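Local coordinates for glycosyltransferase (duf1792) (PDB 5V4A), which binds UDP and probably transfers sugars as the C-terminal GT-D-type glycosyltransferase domain of a longer Streptococcus sanguinis protein, at residues A[59-64]-A[105-110]; A[148-153]-A[255-260]. One frame throughout, in Å; residues are numbered along the deposited sequence.

How the interactions relate
Both interactions are surface contacts between loops, and they share no helix or strand. They lie on opposite sides of the centre of the chain, about 35 Å apart between centres. Interaction 1 joins two loops that lead into neighbouring strands of the three-stranded parallel sheet. Its polar links run through waters, with one CH-pi contact over a tryptophan. Interaction 2 joins the loop after strand 142-148, a strand of the five-stranded parallel sheet, to a loop that comes late in the chain. Its chemistry is cationic and aromatic, with an arginine flat on a phenylalanine. Of the two, only interaction 2 includes residues that touch UDP.

Interaction 1. Residues A[59-64]-A[105-110]; sequences SMESDE and RAPWYG
W108 has its CG between the backbone N and the carbonyl carbon, the crowded position (chi1 65°). With chi2 at -88° turning the indole, this brings its six-membered ring against CB of S62. The result is a CH-pi contact. S62 CB sits 3.8 Å from the centroid of that ring, 20° off the ring normal. The S62 torsion only directs OG, which lies anti to the carbonyl carbon and goes to V68 N and water 2. The indole N-H also reaches S62: water 4, in the ring plane at the edge, joins W108 NE1 to S62 O.

No direct hydrogen bond links 59-64 to 105-110. Four waters bridge them instead. The carbonyl W108 O accepts from two of these: water 2, which also donates to M60 O, and water 3, which accepts from S62 N. Water 1 connects S59 O to R105 N.

E61 runs extended beyond CG and crosses P107 at about a right angle. Its CG packs on A106 CB at 3.7 Å, and E61 OE2 comes 3.3 Å from P107 CD. Within 105-110, A106 N donates to Y109 OH at 3.2 Å. M60 O lies obliquely to the Y109 ring, 4.0 Å from CE2.

Segment 59-64 leads from helix 48-58 to strand 66-70. Segment 105-110 leads from helix 82-103 to strand 110-111. The two strands are parallel neighbours in the three-stranded sheet. S62 OG is hydrogen-bonded to V68 N of strand 66-70, G110 pairs with V68 and L70, and Y17 of helix 11-21 meets W108 edge-to-face.

Interaction 2. Residues A[148-153]-A[255-260]; sequences GLTSRS and IEFRDD. With UDP (uridine-5'-diphosphate), chain C.
The guanidinium of R152 lies flat on the ring of F257, with the planes only 10° apart. R152 CZ is 4.3 Å from the ring centroid and off-centre, a cation-pi contact. R152 CD already lies over this face, 3.4 Å from F257 CD1, and the bend at chi3 (72°) turns NE and the guanidinium beyond it. R152 NH2 comes 2.6 Å from R258 O, but the angle is too poor for a hydrogen bond. Water 5 accepts from both R152 NE and R258 N. Y263 of helix 261-266 makes a second cation-pi contact with R152. At the far end of the F257 ring, CZ meets L149 O at 3.5 Å and L149 CG at 4.1 Å.

Segment 148-153 is the turn after strand 142-148 of the GT-D fold, and it borders the nucleotide pocket. G148 CA lies 3.0 Å from UDP O2. S151 OG is hydrogen-bonded to the ribose O3' of UDP at 2.8 Å, and S151 N donates to G148 O across the turn.

T150 turns its OG1 to D252, and its backbone pairs with H245, another UDP-binding residue. D260 is the N-cap of helix 261-266, with OD1 accepting from Y263 N.

Interaction 1. Residues A[59-64]-A[105-110]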
loop_
_atom_site.group_PDB
_atom_site.type_symbol
_atom_site.label_atom_id
_atom_site.label_comp_id
_atom_site.label_asym_id
_atom_site.label_seq_id
_atom_site.Cartn_x
_atom_site.Cartn_y
_atom_site.Cartn_z
ATOM N N SER A 59 -13.733 -16.599 -19.389
ATOM C CA SER A 59 -13.251 -16.440 -20.750
ATOM C C SER A 59 -13.179 -14.982 -21.192
ATOM O O SER A 59 -12.813 -14.721 -22.335
ATOM C CB SER A 59 -14.160 -17.214 -21.704
ATOM O OG SER A 59 -15.431 -16.585 -21.777
ATOM N N MET A 60 -13.547 -14.050 -20.322
ATOM C CA MET A 60 -13.637 -12.628 -20.627
ATOM C C MET A 60 -12.303 -11.918 -20.436
ATOM O O MET A 60 -11.474 -12.323 -19.619
ATOM C CB MET A 60 -14.700 -12.001 -19.743
ATOM C CG MET A 60 -16.056 -12.220 -20.300
ATOM S SD MET A 60 -17.200 -11.471 -19.184
ATOM C CE MET A 60 -17.345 -9.866 -19.960
ATOM N N GLU A 61 -12.113 -10.832 -21.183
ATOM C CA GLU A 61 -10.892 -10.041 -21.081
ATOM C C GLU A 61 -11.038 -8.920 -20.060
ATOM O O GLU A 61 -12.129 -8.382 -19.840
ATOM C CB GLU A 61 -10.497 -9.462 -22.441
ATOM C CG GLU A 61 -10.495 -10.501 -23.554
ATOM C CD GLU A 61 -10.111 -9.918 -24.900
ATOM O OE1 GLU A 61 -10.500 -8.762 -25.182
ATOM O OE2 GLU A 61 -9.430 -10.623 -25.679
ATOM N N SER A 62 -9.916 -8.571 -19.437
ATOM C CA SER A 62 -9.895 -7.589 -18.366
ATOM C C SER A 62 -9.725 -6.178 -18.928
ATOM O O SER A 62 -9.069 -5.970 -19.955
ATOM C CB SER A 62 -8.768 -7.903 -17.380
ATOM O OG SER A 62 -8.976 -9.145 -16.721
ATOM N N ASP A 63 -10.324 -5.208 -18.237
ATOM C CA ASP A 63 -10.240 -3.804 -18.629
ATOM C C ASP A 63 -10.489 -2.939 -17.395
ATOM O O ASP A 63 -10.753 -3.446 -16.306
ATOM C CB ASP A 63 -11.226 -3.506 -19.763
ATOM C CG ASP A 63 -12.685 -3.711 -19.359
ATOM O OD1 ASP A 63 -13.031 -3.547 -18.175
ATOM O OD2 ASP A 63 -13.494 -4.098 -20.230
ATOM N N GLU A 64 -10.462 -1.616 -17.590
ATOM C CA GLU A 64 -10.557 -0.692 -16.460
ATOM C C GLU A 64 -11.884 -0.790 -15.716
ATOM O O GLU A 64 -11.987 -0.278 -14.598
ATOM C CB GLU A 64 -10.379 0.734 -16.957
ATOM C CG GLU A 64 -11.402 1.064 -18.037
ATOM C CD GLU A 64 -11.341 2.493 -18.519
ATOM O OE1 GLU A 64 -11.432 2.695 -19.750
ATOM O OE2 GLU A 64 -11.251 3.407 -17.672
ATOM N N ARG A 105 -8.500 -17.394 -22.765
ATOM C CA ARG A 105 -7.785 -16.971 -23.962
ATOM C C ARG A 105 -7.615 -15.456 -24.015
ATOM O O ARG A 105 -7.235 -14.908 -25.053
ATOM C CB ARG A 105 -8.533 -17.487 -25.196
ATOM C CG ARG A 105 -8.467 -19.002 -25.316
ATOM C CD ARG A 105 -9.753 -19.606 -25.875
ATOM N NE ARG A 105 -9.892 -19.534 -27.323
ATOM C CZ ARG A 105 -10.747 -20.280 -28.015
ATOM N NH1 ARG A 105 -11.534 -21.147 -27.385
ATOM N NH2 ARG A 105 -10.821 -20.159 -29.334
ATOM N N ALA A 106 -7.834 -14.775 -22.893
ATOM C CA ALA A 106 -7.650 -13.337 -22.831
ATOM C C ALA A 106 -6.164 -12.989 -22.867
ATOM O O ALA A 106 -5.312 -13.836 -22.584
ATOM C CB ALA A 106 -8.294 -12.776 -21.565
ATOM N N PRO A 107 -5.829 -11.753 -23.257
ATOM C CA PRO A 107 -4.415 -11.342 -23.239
ATOM C C PRO A 107 -3.751 -11.460 -21.875
ATOM O O PRO A 107 -2.598 -11.900 -21.800
ATOM C CB PRO A 107 -4.473 -9.884 -23.720
ATOM C CG PRO A 107 -5.714 -9.800 -24.528
ATOM C CD PRO A 107 -6.694 -10.741 -23.891
ATOM N N TRP A 108 -4.436 -11.072 -20.799
ATOM C CA TRP A 108 -3.850 -11.097 -19.463
ATOM C C TRP A 108 -4.948 -11.242 -18.421
ATOM O O TRP A 108 -6.127 -10.991 -18.686
ATOM C CB TRP A 108 -3.008 -9.832 -19.170
ATOM C CG TRP A 108 -3.798 -8.540 -19.132
ATOM C CD1 TRP A 108 -4.097 -7.726 -20.196
ATOM C CD2 TRP A 108 -4.407 -7.933 -17.985
ATOM N NE1 TRP A 108 -4.841 -6.650 -19.776
ATOM C CE2 TRP A 108 -5.040 -6.749 -18.423
ATOM C CE3 TRP A 108 -4.466 -8.266 -16.626
ATOM C CZ2 TRP A 108 -5.729 -5.908 -17.558
ATOM C CZ3 TRP A 108 -5.153 -7.425 -15.765
ATOM C CH2 TRP A 108 -5.780 -6.264 -16.237
ATOM N N TYR A 109 -4.537 -11.669 -17.222
ATOM C CA TYR A 109 -5.420 -11.829 -16.077
ATOM C C TYR A 109 -4.738 -11.279 -14.833
ATOM O O TYR A 109 -3.508 -11.284 -14.729
ATOM C CB TYR A 109 -5.778 -13.299 -15.835
ATOM C CG TYR A 109 -6.599 -13.916 -16.941
ATOM C CD1 TYR A 109 -5.994 -14.382 -18.109
ATOM C CD2 TYR A 109 -7.978 -14.048 -16.820
ATOM C CE1 TYR A 109 -6.745 -14.948 -19.132
ATOM C CE2 TYR A 109 -8.733 -14.624 -17.833
ATOM C CZ TYR A 109 -8.109 -15.065 -18.985
ATOM O OH TYR A 109 -8.850 -15.626 -19.991
ATOM N N GLY A 110 -5.548 -10.812 -13.889
ATOM C CA GLY A 110 -5.051 -10.477 -12.570
ATOM C C GLY A 110 -4.787 -11.748 -11.782
ATOM O O GLY A 110 -5.029 -12.861 -12.246
HETATM O O HOH W 1 -11.110 -16.040 -23.602
HETATM O O HOH W 2 -9.041 -11.499 -18.559
HETATM O O HOH W 3 -7.479 -9.363 -20.593
HETATM O O HOH W 4 -6.652 -4.279 -20.263
#

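Interaction 2. Residues A[148-153]-A[255-260]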
loop_
_atom_site.group_PDB
_atom_site.type_symbol
_atom_site.label_atom_id
_atom_site.label_comp_id
_atom_site.label_asym_id
_atom_site.label_seq_id
_atom_site.Cartn_x
_atom_site.Cartn_y
_atom_site.Cartn_z
ATOM N N GLY A 148 -21.189 -14.534 3.790
ATOM C CA GLY A 148 -21.967 -15.582 4.425
ATOM C C GLY A 148 -22.033 -15.472 5.946
ATOM O O GLY A 148 -21.321 -14.698 6.593
ATOM N N LEU A 149 -22.913 -16.301 6.513
ATOM C CA LEU A 149 -23.206 -16.249 7.942
ATOM C C LEU A 149 -21.952 -16.464 8.788
ATOM O O LEU A 149 -21.782 -15.810 9.823
ATOM C CB LEU A 149 -24.276 -17.287 8.293
ATOM C CG LEU A 149 -24.734 -17.306 9.748
ATOM C CD1 LEU A 149 -25.266 -15.933 10.167
ATOM C CD2 LEU A 149 -25.760 -18.407 10.000
ATOM N N THR A 150 -21.073 -17.376 8.372
ATOM C CA THR A 150 -19.884 -17.721 9.153
ATOM C C THR A 150 -18.653 -16.921 8.765
ATOM O O THR A 150 -17.634 -17.012 9.457
ATOM C CB THR A 150 -19.576 -19.222 9.026
ATOM O OG1 THR A 150 -19.257 -19.541 7.663
ATOM C CG2 THR A 150 -20.743 -20.072 9.523
ATOM N N SER A 151 -18.742 -16.131 7.688
ATOM C CA SER A 151 -17.603 -15.365 7.191
ATOM C C SER A 151 -17.067 -14.408 8.253
ATOM O O SER A 151 -15.872 -14.423 8.571
ATOM C CB SER A 151 -18.035 -14.596 5.942
ATOM O OG SER A 151 -18.131 -15.457 4.818
ATOM N N ARG A 152 -17.944 -13.556 8.795
ATOM C CA ARG A 152 -17.622 -12.598 9.853
ATOM C C ARG A 152 -16.308 -11.861 9.564
ATOM O O ARG A 152 -15.460 -11.650 10.438
ATOM C CB ARG A 152 -17.613 -13.326 11.211
ATOM C CG ARG A 152 -19.032 -13.864 11.531
ATOM C CD ARG A 152 -19.154 -14.713 12.808
ATOM N NE ARG A 152 -19.055 -13.959 14.042
ATOM C CZ ARG A 152 -20.076 -13.364 14.643
ATOM N NH1 ARG A 152 -21.278 -13.418 14.110
ATOM N NH2 ARG A 152 -19.888 -12.709 15.782
ATOM N N SER A 153 -16.157 -11.427 8.314
ATOM C CA SER A 153 -14.941 -10.748 7.892
ATOM C C SER A 153 -14.705 -9.492 8.725
ATOM O O SER A 153 -15.606 -8.668 8.907
ATOM C CB SER A 153 -15.038 -10.406 6.400
ATOM O OG SER A 153 -15.146 -11.608 5.651
ATOM N N ILE A 255 -17.866 -24.251 15.087
ATOM C CA ILE A 255 -17.853 -22.793 15.084
ATOM C C ILE A 255 -18.886 -22.295 16.087
ATOM O O ILE A 255 -20.073 -22.623 15.976
ATOM C CB ILE A 255 -18.148 -22.235 13.675
ATOM C CG1 ILE A 255 -16.971 -22.510 12.733
ATOM C CG2 ILE A 255 -18.489 -20.746 13.731
ATOM C CD1 ILE A 255 -17.234 -22.070 11.311
ATOM N N GLU A 256 -18.452 -21.445 17.017
ATOM C CA GLU A 256 -19.344 -20.794 17.971
ATOM C C GLU A 256 -19.039 -19.300 17.942
ATOM O O GLU A 256 -17.906 -18.885 18.203
ATOM C CB GLU A 256 -19.175 -21.414 19.380
ATOM C CG GLU A 256 -17.977 -20.917 20.178
ATOM C CD GLU A 256 -16.719 -21.746 19.973
ATOM O OE1 GLU A 256 -15.678 -21.344 20.532
ATOM O OE2 GLU A 256 -16.770 -22.787 19.271
ATOM N N PHE A 257 -20.024 -18.492 17.554
ATOM C CA PHE A 257 -19.779 -17.068 17.333
ATOM C C PHE A 257 -19.449 -16.349 18.638
ATOM O O PHE A 257 -20.054 -16.605 19.682
ATOM C CB PHE A 257 -20.990 -16.393 16.674
ATOM C CG PHE A 257 -21.303 -16.886 15.274
ATOM C CD1 PHE A 257 -20.306 -17.406 14.456
ATOM C CD2 PHE A 257 -22.586 -16.783 14.767
ATOM C CE1 PHE A 257 -20.587 -17.843 13.176
ATOM C CE2 PHE A 257 -22.876 -17.215 13.476
ATOM C CZ PHE A 257 -21.874 -17.751 12.683
ATOM N N ARG A 258 -18.499 -15.420 18.566
ATOM C CA ARG A 258 -18.297 -14.473 19.649
ATOM C C ARG A 258 -19.334 -13.373 19.499
ATOM O O ARG A 258 -19.629 -12.943 18.385
ATOM C CB ARG A 258 -16.891 -13.871 19.578
ATOM C CG ARG A 258 -15.753 -14.770 20.041
ATOM C CD ARG A 258 -15.189 -14.382 21.413
ATOM N NE ARG A 258 -13.785 -14.778 21.540
ATOM C CZ ARG A 258 -13.324 -15.669 22.418
ATOM N NH1 ARG A 258 -14.151 -16.266 23.268
ATOM N NH2 ARG A 258 -12.030 -15.969 22.445
ATOM N N ASP A 259 -19.916 -12.934 20.613
ATOM C CA ASP A 259 -20.870 -11.836 20.517
ATOM C C ASP A 259 -20.115 -10.565 20.143
ATOM O O ASP A 259 -19.274 -10.084 20.910
ATOM C CB ASP A 259 -21.643 -11.655 21.816
ATOM C CG ASP A 259 -22.906 -10.837 21.619
ATOM O OD1 ASP A 259 -23.309 -10.640 20.448
ATOM O OD2 ASP A 259 -23.490 -10.387 22.628
ATOM N N ASP A 260 -20.440 -9.993 18.988
ATOM C CA ASP A 260 -19.773 -8.784 18.521
ATOM C C ASP A 260 -20.854 -7.758 18.228
ATOM O O ASP A 260 -21.655 -7.940 17.302
ATOM C CB ASP A 260 -18.916 -9.074 17.286
ATOM C CG ASP A 260 -17.932 -7.967 16.980
ATOM O OD1 ASP A 260 -18.349 -6.842 16.625
ATOM O OD2 ASP A 260 -16.720 -8.230 17.117
HETATM N N1 UDP C . -18.962 -18.473 1.224
HETATM C C2 UDP C . -20.218 -18.123 1.660
HETATM N N3 UDP C . -21.252 -18.766 1.033
HETATM C C4 UDP C . -21.158 -19.713 0.031
HETATM C C5 UDP C . -19.824 -20.014 -0.377
HETATM C C6 UDP C . -18.785 -19.387 0.212
HETATM O O2 UDP C . -20.409 -17.302 2.544
HETATM O O4 UDP C . -22.195 -20.204 -0.451
HETATM C "C1'" UDP C . -17.807 -17.749 1.819
HETATM C "C2'" UDP C . -16.926 -18.506 2.804
HETATM O "O2'" UDP C . -17.543 -18.596 4.088
HETATM C "C3'" UDP C . -15.665 -17.615 2.781
HETATM C "C4'" UDP C . -15.656 -17.039 1.351
HETATM O "O4'" UDP C . -16.933 -17.386 0.776
HETATM O "O3'" UDP C . -15.750 -16.517 3.682
HETATM C "C5'" UDP C . -14.530 -17.510 0.460
HETATM O "O5'" UDP C . -14.678 -17.069 -0.908
HETATM P PA UDP C . -13.688 -17.571 -2.034
HETATM O O1A UDP C . -13.865 -19.066 -2.289
HETATM O O2A UDP C . -13.861 -16.658 -3.190
HETATM O O3A UDP C . -12.204 -17.388 -1.375
HETATM P PB UDP C . -10.727 -17.387 -1.965
HETATM O O1B UDP C . -10.961 -17.546 -3.473
HETATM O O2B UDP C . -10.114 -18.676 -1.370
HETATM O O3B UDP C . -9.992 -16.128 -1.617
HETATM O O HOH W 5 -17.032 -14.418 16.058
#